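Local coordinates for cleavage stimulation factor 77 (Encephalitozoon cuniculi, PDB 2UY1), which is a helical-repeat protein of the suppressor of forked family, probably acting in mRNA 3'-end processing and possibly binding mRNA, at residues N291-V296 and P319-Y324. Numbering follows the deposited sequence.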
ATOM      1  N   ASN B 291      13.767  -1.353 -23.615  1.00 21.56           N
ATOM      2  CA  ASN B 291      15.203  -1.368 -23.403  1.00 21.60           C
ATOM      3  C   ASN B 291      16.046  -0.983 -24.616  1.00 21.75           C
ATOM      4  O   ASN B 291      17.117  -0.364 -24.483  1.00 20.51           O
ATOM      5  CB  ASN B 291      15.643  -2.650 -22.683  1.00 22.20           C
ATOM      6  CG  ASN B 291      15.468  -2.511 -21.115  1.00 20.97           C
ATOM      7  OD1 ASN B 291      16.161  -1.738 -20.472  1.00 22.87           O
ATOM      8  ND2 ASN B 291      14.511  -3.209 -20.568  1.00 19.48           N
ATOM      9  N   HIS B 292      15.449  -1.217 -25.780  1.00 21.70           N
ATOM     10  CA  HIS B 292      16.011  -0.893 -27.071  1.00 23.03           C
ATOM     11  C   HIS B 292      15.858   0.578 -27.246  1.00 22.56           C
ATOM     12  O   HIS B 292      16.839   1.246 -27.547  1.00 24.34           O
ATOM     13  CB  HIS B 292      15.290  -1.690 -28.179  1.00 23.60           C
ATOM     14  CG  HIS B 292      15.847  -1.482 -29.562  1.00 24.63           C
ATOM     15  ND1 HIS B 292      15.365  -1.862 -30.768  1.00 25.52           N
ATOM     16  CD2 HIS B 292      17.063  -0.873 -29.806  1.00 24.65           C
ATOM     17  CE1 HIS B 292      16.288  -1.472 -31.715  1.00 27.79           C
ATOM     18  NE2 HIS B 292      17.298  -0.874 -31.110  1.00 28.71           N
ATOM     19  N   LEU B 293      14.669   1.125 -26.955  1.00 23.67           N
ATOM     20  CA  LEU B 293      14.487   2.588 -26.953  1.00 23.84           C
ATOM     21  C   LEU B 293      15.473   3.299 -26.051  1.00 23.88           C
ATOM     22  O   LEU B 293      15.991   4.365 -26.432  1.00 24.85           O
ATOM     23  CB  LEU B 293      13.034   3.027 -26.569  1.00 23.16           C
ATOM     24  CG  LEU B 293      11.948   2.785 -27.632  1.00 24.24           C
ATOM     25  CD1 LEU B 293      10.568   2.866 -26.976  1.00 19.85           C
ATOM     26  CD2 LEU B 293      12.028   3.761 -28.770  1.00 19.55           C
ATOM     27  N   ASN B 294      15.702   2.738 -24.844  1.00 24.74           N
ATOM     28  CA  ASN B 294      16.649   3.303 -23.860  1.00 24.74           C
ATOM     29  C   ASN B 294      18.051   3.352 -24.390  1.00 25.29           C
ATOM     30  O   ASN B 294      18.773   4.362 -24.195  1.00 25.29           O
ATOM     31  CB  ASN B 294      16.715   2.499 -22.546  1.00 25.42           C
ATOM     32  CG  ASN B 294      17.754   3.065 -21.561  1.00 24.10           C
ATOM     33  OD1 ASN B 294      17.612   4.173 -21.063  1.00 26.60           O
ATOM     34  ND2 ASN B 294      18.789   2.303 -21.282  1.00 26.85           N
ATOM     35  N   TYR B 295      18.437   2.246 -25.025  1.00 26.11           N
ATOM     36  CA  TYR B 295      19.731   2.128 -25.736  1.00 25.89           C
ATOM     37  C   TYR B 295      19.906   3.280 -26.732  1.00 26.19           C
ATOM     38  O   TYR B 295      20.934   3.991 -26.728  1.00 25.36           O
ATOM     39  CB  TYR B 295      19.864   0.759 -26.453  1.00 27.30           C
ATOM     40  CG  TYR B 295      21.091   0.680 -27.380  1.00 28.29           C
ATOM     41  CD1 TYR B 295      22.281   0.067 -26.955  1.00 30.57           C
ATOM     42  CD2 TYR B 295      21.096   1.304 -28.644  1.00 25.44           C
ATOM     43  CE1 TYR B 295      23.420   0.012 -27.811  1.00 29.19           C
ATOM     44  CE2 TYR B 295      22.281   1.319 -29.449  1.00 23.21           C
ATOM     45  CZ  TYR B 295      23.402   0.650 -29.041  1.00 27.09           C
ATOM     46  OH  TYR B 295      24.543   0.614 -29.867  1.00 27.36           O
ATOM     47  N   VAL B 296      18.900   3.466 -27.576  1.00 25.29           N
ATOM     48  CA  VAL B 296      18.940   4.475 -28.605  1.00 24.38           C
ATOM     49  C   VAL B 296      18.945   5.880 -28.052  1.00 24.75           C
ATOM     50  O   VAL B 296      19.677   6.705 -28.551  1.00 25.23           O
ATOM     51  CB  VAL B 296      17.855   4.269 -29.684  1.00 24.71           C
ATOM     52  CG1 VAL B 296      17.840   5.440 -30.674  1.00 25.32           C
ATOM     53  CG2 VAL B 296      18.101   2.989 -30.426  1.00 23.26           C
ATOM     54  N   PRO B 319       0.873  -1.655 -23.750  1.00 22.87           N
ATOM     55  CA  PRO B 319       0.575  -0.454 -22.946  1.00 21.89           C
ATOM     56  C   PRO B 319       1.825   0.172 -22.314  1.00 19.12           C
ATOM     57  O   PRO B 319       1.990   1.386 -22.342  1.00 19.10           O
ATOM     58  CB  PRO B 319      -0.365  -0.992 -21.849  1.00 21.94           C
ATOM     59  CG  PRO B 319      -1.010  -2.186 -22.476  1.00 24.04           C
ATOM     60  CD  PRO B 319       0.091  -2.825 -23.296  1.00 22.69           C
ATOM     61  N   HIS B 320       2.720  -0.634 -21.769  1.00 18.62           N
ATOM     62  CA  HIS B 320       3.899  -0.109 -21.074  1.00 17.59           C
ATOM     63  C   HIS B 320       4.810   0.759 -21.927  1.00 18.42           C
ATOM     64  O   HIS B 320       5.544   1.578 -21.399  1.00 17.69           O
ATOM     65  CB  HIS B 320       4.757  -1.284 -20.581  1.00 19.61           C
ATOM     66  CG  HIS B 320       4.156  -2.026 -19.434  1.00 18.99           C
ATOM     67  ND1 HIS B 320       3.311  -3.083 -19.394  1.00 24.53           N
ATOM     68  CD2 HIS B 320       4.385  -1.666 -18.124  1.00 21.58           C
ATOM     69  CE1 HIS B 320       3.066  -3.357 -18.071  1.00 19.44           C
ATOM     70  NE2 HIS B 320       3.742  -2.501 -17.324  1.00 20.21           N
ATOM     71  N   VAL B 321       4.853   0.487 -23.232  1.00 17.27           N
ATOM     72  CA  VAL B 321       5.865   1.068 -24.112  1.00 18.39           C
ATOM     73  C   VAL B 321       5.434   2.489 -24.370  1.00 17.94           C
ATOM     74  O   VAL B 321       6.249   3.368 -24.422  1.00 17.74           O
ATOM     75  CB  VAL B 321       6.031   0.222 -25.472  1.00 17.79           C
ATOM     76  CG1 VAL B 321       6.980   0.931 -26.514  1.00 18.74           C
ATOM     77  CG2 VAL B 321       6.580  -1.115 -25.153  1.00 17.50           C
ATOM     78  N   PHE B 322       4.124   2.697 -24.416  1.00 19.00           N
ATOM     79  CA  PHE B 322       3.552   4.037 -24.559  1.00 20.04           C
ATOM     80  C   PHE B 322       3.757   4.860 -23.304  1.00 20.46           C
ATOM     81  O   PHE B 322       4.013   6.029 -23.407  1.00 21.78           O
ATOM     82  CB  PHE B 322       2.039   3.953 -24.793  1.00 21.33           C
ATOM     83  CG  PHE B 322       1.632   3.352 -26.132  1.00 21.98           C
ATOM     84  CD1 PHE B 322       1.538   4.144 -27.262  1.00 25.67           C
ATOM     85  CD2 PHE B 322       1.328   1.992 -26.232  1.00 25.52           C
ATOM     86  CE1 PHE B 322       1.137   3.600 -28.496  1.00 23.71           C
ATOM     87  CE2 PHE B 322       0.915   1.430 -27.458  1.00 26.38           C
ATOM     88  CZ  PHE B 322       0.798   2.253 -28.586  1.00 24.77           C
ATOM     89  N   ILE B 323       3.506   4.272 -22.127  1.00 18.82           N
ATOM     90  CA  ILE B 323       3.688   4.919 -20.832  1.00 17.69           C
ATOM     91  C   ILE B 323       5.160   5.251 -20.612  1.00 17.66           C
ATOM     92  O   ILE B 323       5.505   6.331 -20.146  1.00 14.80           O
ATOM     93  CB  ILE B 323       3.223   3.994 -19.668  1.00 16.99           C
ATOM     94  CG1 ILE B 323       1.758   3.542 -19.809  1.00 17.58           C
ATOM     95  CG2 ILE B 323       3.547   4.595 -18.283  1.00 17.68           C
ATOM     96  CD1 ILE B 323       1.345   2.483 -18.711  1.00 18.36           C
ATOM     97  N   TYR B 324       6.050   4.308 -20.943  1.00 19.09           N
ATOM     98  CA  TYR B 324       7.476   4.618 -20.886  1.00 19.51           C
ATOM     99  C   TYR B 324       7.878   5.792 -21.782  1.00 20.49           C
ATOM    100  O   TYR B 324       8.634   6.669 -21.355  1.00 20.99           O
ATOM    101  CB  TYR B 324       8.258   3.370 -21.229  1.00 20.21           C
ATOM    102  CG  TYR B 324       9.670   3.647 -21.578  1.00 19.48           C
ATOM    103  CD1 TYR B 324      10.658   3.783 -20.585  1.00 15.00           C
ATOM    104  CD2 TYR B 324      10.030   3.793 -22.920  1.00 22.04           C
ATOM    105  CE1 TYR B 324      11.943   4.067 -20.956  1.00 20.67           C
ATOM    106  CE2 TYR B 324      11.300   4.072 -23.296  1.00 19.01           C
ATOM    107  CZ  TYR B 324      12.256   4.193 -22.337  1.00 22.30           C
ATOM    108  OH  TYR B 324      13.536   4.459 -22.769  1.00 21.02           O
TER
HETATM  109  O   HOH W   1      15.332   5.295 -20.527  1.00 28.35           O
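Leu293 and Tyr324 carry most of this contact between helix 282-300 and helix 319-333. The two side chains slide past each other in opposite directions. Leu293 CB lies 3.8 Å from Tyr324 CE2, and Leu293 CD1 lies 3.9 Å from the same ring carbon. The leucine meets the ring obliquely. Tyr324 has CG anti to its own nitrogen (chi1 164°), which carries the ring across to the other helix. Leu293 CD1 also meets Val321 CG1 at 4.1 Å, and these two side chains cross at about a right angle. Phe305 and Leu308 of the intervening helix 302-311 also touch Leu293. Ile290, one turn back on helix 282-300, touches both Val321 and Tyr324. This apolar side is the tightly packed part.

The other side is polar and bridged by water. Tyr324 OH sits 3.5 Å from Asn294 N, but the angle is too poor for a hydrogen bond. A water joins the two side chains instead. It accepts from Tyr324 OH at 3.0 Å, near the plane of the ring, and donates to Asn294 OD1 at 2.6 Å. Lys298 NZ also bonds to Asn294 OD1, so two donors hold this oxygen. An aromatic side chain of the other chain packs on Asn294, so this end lies by the subunit interface.

The segment axes approach to 11.4 Å and are inclined at 26°, in the same general direction. Helix 302-311 lies between them in sequence, consistent with the TPR-like clan of this family. No direct hydrogen bond crosses the contact; the polar link passes through water. The tyrosine serves both sides: its ring packs on leucine, and its hydroxyl donates a hydrogen bond to the water.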